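PDB 1H7E: 3-deoxy-manno-octulosonate cytidylyltransferase from Escherichia coli, which activates the eight-carbon sugar KDO for lipopolysaccharide synthesis by coupling it to CMP from CTP, with release of diphosphate. Local coordinates for residues E82-V87 with V182-S187; R204-N207 with N211-T214. All coordinates share one frame; numbering follows the deposited sequence.

Interaction 1 of 2, residues E82-V87 with V182-S187; sequences EVMHKV and VLQNYS
Leu183 meets Met84 through its CB: Leu183 CB lies 4.1 Å from Met84 CE. The two side chains run past each other in opposite directions. Met84 CE also reaches the backbone, 3.7 Å from Leu183 O. Leu183 itself leans on Leu80, one turn earlier in the helix that carries Met84, and on Tyr92 of the strand 91-94.

Gln184 comes next. Gln184 CG lies 3.9 Å from Met84 SD, and the two side chains cross at about a right angle. The carbonyl of Gln184 serves a second link. A bridging water donates to Gln184 O over 3.3 Å and is 3.1 Å from His85 NE2. No direct hydrogen bond joins the two segments.

Met84 points CG away from its backbone N (chi1 176°). Bends at chi2 and chi3 then fold the thioether back, and Met84 CE sits over the centre of the His85 ring, 3.8 Å above its plane. The same methyl therefore touches the imidazole face and the helix 180-185. Replacing Met84 by alanine would take away SD and CE, and is likely to open a gap between the two helices and leave the His85 ring without the methyl over that face.

Tyr186 extends the packing to Thr77, Asp78 and Val81. The arrangement is helix-on-helix packing beside the central mixed sheet of the GT-A-like nucleotidyltransferase fold, where Tyr92 touches both Met84 and Leu183.

Interaction 2 of 2, residues R204-N207 with N211-T214; sequences RLMN and NIRT
This is a small apolar contact between the short helix 203-207 and an edge strand, 212-216, of the central sheet as counted within this chain. It joins elements that follow each other closely in sequence. Leu205, Met206 and Ile212 make it, and all three are buried. About 122 Å² is covered in all, counting both sides.

The methyl CD1 of Ile212 makes the contact on the strand side. Ile212 CG1 turns away from the carbonyl carbon (chi1 -59°), and the extended chi2 of 174° carries CD1 out to the helix. There Ile212 CD1 lies 4.0 Å from Leu205 CD1. Leu205 CB is 4.1 Å from the same Ile212 CD1. Ile212 CD1 is also 4.0 Å from Met206 CG. One methyl thus fits between two neighbouring side chains of the helix. Each of them crosses Ile212 at about a right angle.

The setting is a helix-to-strand connection in the GT-A-like fold. A three-residue link leads from the 204-207 segment to the 211-214 segment. The strand runs parallel to 122-129, and Ile212 also packs there on Val122 and Thr124. Phe153 of the strand 150-154 touches both Met206 and Ile212, extending the apolar cluster.

At the end of the helix, Asn207 makes backbone hydrogen bonds to the second subunit.

Interactions 1 and 2 lie about 17 Å apart, centre to centre, and follow each other along the chain. Two residues of the 182-187 segment connect them: Tyr186 CE1 is 3.9 Å from Leu205 CD2, and Val182 CG1 is 4.2 Å from Leu205 CD2. Both contacts are mainly apolar, without direct hydrogen bonds between their segments. Interaction 1 pairs two helices distant in sequence and reaches the surface at Gln184 and His85, where a water takes part. Interaction 2 pairs a helix with the strand just after it, and every touching residue is buried. Only interaction 2 has the second subunit close by, in this homodimer; no other chain touches the segments of interaction 1.

Interaction 1 of 2, residues E82-V87 with V182-S187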
ATOM      1  N   GLU A  82       1.990   8.910 -26.392  1.00 15.53           N
ATOM      2  CA  GLU A  82       2.196   9.410 -27.739  1.00 19.46           C
ATOM      3  C   GLU A  82       1.885   8.307 -28.760  1.00 19.92           C
ATOM      4  O   GLU A  82       1.268   8.580 -29.787  1.00 19.08           O
ATOM      5  CB  GLU A  82       3.620   9.907 -27.950  1.00 17.14           C
ATOM      6  CG  GLU A  82       3.812  10.480 -29.346  1.00 20.77           C
ATOM      7  CD  GLU A  82       5.249  10.816 -29.688  1.00 25.94           C
ATOM      8  OE1 GLU A  82       6.141  10.670 -28.822  1.00 28.37           O
ATOM      9  OE2 GLU A  82       5.495  11.237 -30.842  1.00 30.33           O
ATOM     10  N   VAL A  83       2.320   7.075 -28.489  1.00 15.88           N
ATOM     11  CA  VAL A  83       2.054   5.968 -29.400  1.00 16.41           C
ATOM     12  C   VAL A  83       0.555   5.699 -29.493  1.00 17.13           C
ATOM     13  O   VAL A  83       0.028   5.405 -30.573  1.00 16.59           O
ATOM     14  CB  VAL A  83       2.777   4.652 -28.948  1.00 14.93           C
ATOM     15  CG1 VAL A  83       2.304   3.463 -29.800  1.00 13.06           C
ATOM     16  CG2 VAL A  83       4.283   4.818 -29.065  1.00 15.80           C
ATOM     17  N   MET A  84      -0.129   5.795 -28.356  1.00 16.60           N
ATOM     18  CA  MET A  84      -1.565   5.541 -28.271  1.00 16.00           C
ATOM     19  C   MET A  84      -2.410   6.389 -29.234  1.00 15.79           C
ATOM     20  O   MET A  84      -3.392   5.908 -29.786  1.00 13.74           O
ATOM     21  CB  MET A  84      -2.042   5.733 -26.823  1.00 18.35           C
ATOM     22  CG  MET A  84      -3.548   5.593 -26.590  1.00 17.44           C
ATOM     23  SD  MET A  84      -4.452   7.154 -26.793  1.00 22.92           S
ATOM     24  CE  MET A  84      -3.614   8.229 -25.566  1.00 19.65           C
ATOM     25  N   HIS A  85      -2.045   7.654 -29.402  1.00 17.35           N
ATOM     26  CA  HIS A  85      -2.787   8.539 -30.313  1.00 20.61           C
ATOM     27  C   HIS A  85      -2.719   8.110 -31.776  1.00 20.69           C
ATOM     28  O   HIS A  85      -3.665   8.334 -32.536  1.00 20.88           O
ATOM     29  CB  HIS A  85      -2.273   9.959 -30.201  1.00 20.68           C
ATOM     30  CG  HIS A  85      -2.709  10.646 -28.957  1.00 21.89           C
ATOM     31  ND1 HIS A  85      -4.036  10.828 -28.636  1.00 25.14           N
ATOM     32  CD2 HIS A  85      -1.994  11.207 -27.956  1.00 20.50           C
ATOM     33  CE1 HIS A  85      -4.119  11.473 -27.485  1.00 24.09           C
ATOM     34  NE2 HIS A  85      -2.895  11.715 -27.052  1.00 26.23           N
ATOM     35  N   LYS A  86      -1.597   7.492 -32.140  1.00 20.32           N
ATOM     36  CA  LYS A  86      -1.336   7.010 -33.491  1.00 23.70           C
ATOM     37  C   LYS A  86      -1.678   5.561 -33.770  1.00 25.60           C
ATOM     38  O   LYS A  86      -2.057   5.238 -34.886  1.00 25.25           O
ATOM     39  CB  LYS A  86       0.115   7.273 -33.872  1.00 24.22           C
ATOM     40  CG  LYS A  86       0.383   8.741 -34.041  1.00 28.01           C
ATOM     41  CD  LYS A  86       1.802   9.024 -34.443  1.00 32.25           C
ATOM     42  CE  LYS A  86       1.962  10.502 -34.739  1.00 33.43           C
ATOM     43  NZ  LYS A  86       3.332  10.780 -35.203  1.00 36.79           N
ATOM     44  N   VAL A  87      -1.512   4.682 -32.780  1.00 23.75           N
ATOM     45  CA  VAL A  87      -1.820   3.259 -32.947  1.00 19.63           C
ATOM     46  C   VAL A  87      -3.069   2.927 -32.151  1.00 24.16           C
ATOM     47  O   VAL A  87      -3.051   2.943 -30.915  1.00 19.80           O
ATOM     48  CB  VAL A  87      -0.657   2.371 -32.462  1.00 20.81           C
ATOM     49  CG1 VAL A  87      -1.046   0.903 -32.524  1.00 20.45           C
ATOM     50  CG2 VAL A  87       0.589   2.637 -33.280  1.00 19.12           C
ATOM     51  N   VAL A 182      -7.212   4.880 -19.840  1.00 15.41           N
ATOM     52  CA  VAL A 182      -6.251   5.279 -18.807  1.00 14.90           C
ATOM     53  C   VAL A 182      -5.170   6.148 -19.425  1.00 15.54           C
ATOM     54  O   VAL A 182      -4.796   7.186 -18.875  1.00 15.14           O
ATOM     55  CB  VAL A 182      -5.594   4.053 -18.116  1.00 15.89           C
ATOM     56  CG1 VAL A 182      -4.513   4.513 -17.135  1.00 17.00           C
ATOM     57  CG2 VAL A 182      -6.653   3.258 -17.373  1.00 16.29           C
ATOM     58  N   LEU A 183      -4.707   5.744 -20.606  1.00 13.66           N
ATOM     59  CA  LEU A 183      -3.673   6.473 -21.313  1.00 10.62           C
ATOM     60  C   LEU A 183      -4.174   7.822 -21.842  1.00 12.74           C
ATOM     61  O   LEU A 183      -3.409   8.787 -21.865  1.00 14.47           O
ATOM     62  CB  LEU A 183      -3.098   5.612 -22.436  1.00 16.08           C
ATOM     63  CG  LEU A 183      -2.358   4.349 -21.957  1.00 14.70           C
ATOM     64  CD1 LEU A 183      -1.991   3.506 -23.144  1.00 15.75           C
ATOM     65  CD2 LEU A 183      -1.100   4.716 -21.164  1.00 15.91           C
ATOM     66  N   GLN A 184      -5.454   7.899 -22.207  1.00 13.37           N
ATOM     67  CA  GLN A 184      -6.047   9.157 -22.706  1.00 16.99           C
ATOM     68  C   GLN A 184      -6.132  10.223 -21.619  1.00 20.26           C
ATOM     69  O   GLN A 184      -6.061  11.424 -21.900  1.00 21.90           O
ATOM     70  CB  GLN A 184      -7.453   8.930 -23.251  1.00 16.27           C
ATOM     71  CG  GLN A 184      -7.471   8.129 -24.532  1.00 20.42           C
ATOM     72  CD  GLN A 184      -8.864   7.880 -25.057  1.00 24.45           C
ATOM     73  OE1 GLN A 184      -9.697   7.275 -24.384  1.00 26.92           O
ATOM     74  NE2 GLN A 184      -9.114   8.314 -26.282  1.00 27.24           N
ATOM     75  N   ASN A 185      -6.310   9.775 -20.380  1.00 21.20           N
ATOM     76  CA  ASN A 185      -6.414  10.673 -19.235  1.00 24.12           C
ATOM     77  C   ASN A 185      -5.123  10.789 -18.421  1.00 22.56           C
ATOM     78  O   ASN A 185      -5.067  11.558 -17.464  1.00 25.43           O
ATOM     79  CB  ASN A 185      -7.538  10.199 -18.302  1.00 28.28           C
ATOM     80  CG  ASN A 185      -8.894  10.215 -18.969  1.00 32.96           C
ATOM     81  OD1 ASN A 185      -9.244  11.171 -19.667  1.00 37.15           O
ATOM     82  ND2 ASN A 185      -9.668   9.150 -18.767  1.00 36.23           N
ATOM     83  N   TYR A 186      -4.071  10.108 -18.856  1.00 19.80           N
ATOM     84  CA  TYR A 186      -2.822  10.081 -18.117  1.00 16.04           C
ATOM     85  C   TYR A 186      -2.074  11.368 -17.916  1.00 20.86           C
ATOM     86  O   TYR A 186      -1.592  11.618 -16.814  1.00 18.81           O
ATOM     87  CB  TYR A 186      -1.851   9.047 -18.694  1.00 17.71           C
ATOM     88  CG  TYR A 186      -0.632   8.819 -17.817  1.00 17.38           C
ATOM     89  CD1 TYR A 186      -0.693   7.985 -16.682  1.00 18.36           C
ATOM     90  CD2 TYR A 186       0.579   9.445 -18.107  1.00 17.26           C
ATOM     91  CE1 TYR A 186       0.436   7.788 -15.863  1.00 18.95           C
ATOM     92  CE2 TYR A 186       1.709   9.254 -17.297  1.00 20.14           C
ATOM     93  CZ  TYR A 186       1.630   8.428 -16.184  1.00 20.17           C
ATOM     94  OH  TYR A 186       2.760   8.248 -15.433  1.00 22.72           O
ATOM     95  N   SER A 187      -1.936  12.163 -18.974  1.00 19.96           N
ATOM     96  CA  SER A 187      -1.175  13.417 -18.891  1.00 23.59           C
ATOM     97  C   SER A 187      -1.750  14.483 -17.958  1.00 18.30           C
ATOM     98  O   SER A 187      -1.080  15.458 -17.663  1.00 22.81           O
ATOM     99  CB  SER A 187      -0.949  14.005 -20.295  1.00 28.20           C
ATOM    100  OG  SER A 187      -2.151  14.546 -20.820  1.00 35.77           O
TER
HETATM  101  O   HOH W   1      -4.030  12.471 -24.265  1.00 48.96           O

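Interaction 2 of 2, residues R204-N207 with N211-T214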
ATOM      1  N   ARG A 204       2.019   7.061  -9.427  1.00 10.13           N
ATOM      2  CA  ARG A 204       1.211   8.198  -9.890  1.00 10.59           C
ATOM      3  C   ARG A 204      -0.231   7.725 -10.093  1.00  9.26           C
ATOM      4  O   ARG A 204      -1.191   8.447  -9.784  1.00 10.41           O
ATOM      5  CB  ARG A 204       1.716   8.787 -11.213  1.00 10.92           C
ATOM      6  CG  ARG A 204       0.960  10.061 -11.597  1.00 13.40           C
ATOM      7  CD  ARG A 204       1.537  10.737 -12.828  1.00 10.88           C
ATOM      8  NE  ARG A 204       2.991  10.863 -12.735  1.00 12.38           N
ATOM      9  CZ  ARG A 204       3.770  11.301 -13.716  1.00 18.58           C
ATOM     10  NH1 ARG A 204       3.231  11.674 -14.869  1.00 16.61           N
ATOM     11  NH2 ARG A 204       5.089  11.280 -13.580  1.00 15.94           N
ATOM     12  N   LEU A 205      -0.380   6.503 -10.592  1.00  8.28           N
ATOM     13  CA  LEU A 205      -1.705   5.927 -10.835  1.00  9.77           C
ATOM     14  C   LEU A 205      -2.457   5.677  -9.521  1.00 12.66           C
ATOM     15  O   LEU A 205      -3.660   5.966  -9.405  1.00  9.66           O
ATOM     16  CB  LEU A 205      -1.568   4.606 -11.596  1.00 10.08           C
ATOM     17  CG  LEU A 205      -0.996   4.736 -13.017  1.00 13.01           C
ATOM     18  CD1 LEU A 205      -0.675   3.340 -13.548  1.00 11.73           C
ATOM     19  CD2 LEU A 205      -1.980   5.450 -13.929  1.00 14.33           C
ATOM     20  N   MET A 206      -1.742   5.124  -8.543  1.00 10.93           N
ATOM     21  CA  MET A 206      -2.328   4.826  -7.249  1.00 10.81           C
ATOM     22  C   MET A 206      -2.770   6.079  -6.522  1.00  8.84           C
ATOM     23  O   MET A 206      -3.793   6.074  -5.838  1.00  9.12           O
ATOM     24  CB  MET A 206      -1.352   4.007  -6.420  1.00 10.50           C
ATOM     25  CG  MET A 206      -1.040   2.696  -7.091  1.00 14.77           C
ATOM     26  SD  MET A 206      -0.182   1.632  -5.973  1.00 23.73           S
ATOM     27  CE  MET A 206      -1.616   0.903  -5.138  1.00 16.08           C
ATOM     28  N   ASN A 207      -2.037   7.174  -6.719  1.00  9.88           N
ATOM     29  CA  ASN A 207      -2.395   8.447  -6.094  1.00  9.81           C
ATOM     30  C   ASN A 207      -3.790   8.897  -6.529  1.00  9.67           C
ATOM     31  O   ASN A 207      -4.556   9.472  -5.746  1.00 12.11           O
ATOM     32  CB  ASN A 207      -1.389   9.535  -6.480  1.00  7.96           C
ATOM     33  CG  ASN A 207      -1.628  10.833  -5.726  1.00 14.41           C
ATOM     34  OD1 ASN A 207      -1.714  10.835  -4.496  1.00 13.70           O
ATOM     35  ND2 ASN A 207      -1.803  11.931  -6.460  1.00 12.84           N
ATOM     36  N   ASN A 211      -6.944   1.530  -9.939  1.00 12.96           N
ATOM     37  CA  ASN A 211      -6.583   0.197  -9.498  1.00 14.30           C
ATOM     38  C   ASN A 211      -5.605  -0.536 -10.402  1.00 15.62           C
ATOM     39  O   ASN A 211      -5.729  -0.511 -11.623  1.00 16.20           O
ATOM     40  CB  ASN A 211      -7.841  -0.656  -9.323  1.00 16.75           C
ATOM     41  CG  ASN A 211      -7.533  -2.026  -8.757  1.00 23.06           C
ATOM     42  OD1 ASN A 211      -6.891  -2.138  -7.714  1.00 22.22           O
ATOM     43  ND2 ASN A 211      -7.957  -3.078  -9.465  1.00 22.42           N
ATOM     44  N   ILE A 212      -4.623  -1.187  -9.787  1.00 11.72           N
ATOM     45  CA  ILE A 212      -3.642  -1.948 -10.537  1.00 12.22           C
ATOM     46  C   ILE A 212      -3.688  -3.378 -10.001  1.00 14.70           C
ATOM     47  O   ILE A 212      -3.393  -3.604  -8.821  1.00 14.30           O
ATOM     48  CB  ILE A 212      -2.222  -1.387 -10.355  1.00  7.60           C
ATOM     49  CG1 ILE A 212      -2.142   0.077 -10.797  1.00  9.74           C
ATOM     50  CG2 ILE A 212      -1.206  -2.268 -11.098  1.00 10.23           C
ATOM     51  CD1 ILE A 212      -0.762   0.706 -10.493  1.00 10.26           C
ATOM     52  N   ARG A 213      -4.148  -4.323 -10.825  1.00 10.65           N
ATOM     53  CA  ARG A 213      -4.192  -5.716 -10.408  1.00 11.90           C
ATOM     54  C   ARG A 213      -2.852  -6.341 -10.756  1.00 13.95           C
ATOM     55  O   ARG A 213      -2.337  -6.158 -11.851  1.00 13.55           O
ATOM     56  CB  ARG A 213      -5.356  -6.466 -11.045  1.00 12.78           C
ATOM     57  CG  ARG A 213      -5.485  -7.898 -10.518  1.00 16.18           C
ATOM     58  CD  ARG A 213      -6.909  -8.431 -10.654  1.00 16.24           C
ATOM     59  NE  ARG A 213      -7.857  -7.619  -9.891  1.00 16.77           N
ATOM     60  CZ  ARG A 213      -9.091  -7.316 -10.282  1.00 21.37           C
ATOM     61  NH1 ARG A 213      -9.563  -7.770 -11.447  1.00 19.26           N
ATOM     62  NH2 ARG A 213      -9.835  -6.510  -9.526  1.00 17.42           N
ATOM     63  N   THR A 214      -2.288  -7.094  -9.817  1.00 15.07           N
ATOM     64  CA  THR A 214      -0.961  -7.677  -9.980  1.00 16.81           C
ATOM     65  C   THR A 214      -0.993  -9.191  -9.932  1.00 21.69           C
ATOM     66  O   THR A 214      -1.091  -9.751  -8.837  1.00 26.57           O
ATOM     67  CB  THR A 214      -0.000  -7.123  -8.850  1.00 17.39           C
ATOM     68  OG1 THR A 214      -0.098  -5.697  -8.798  1.00 21.75           O
ATOM     69  CG2 THR A 214       1.445  -7.438  -9.140  1.00 20.89           C
TER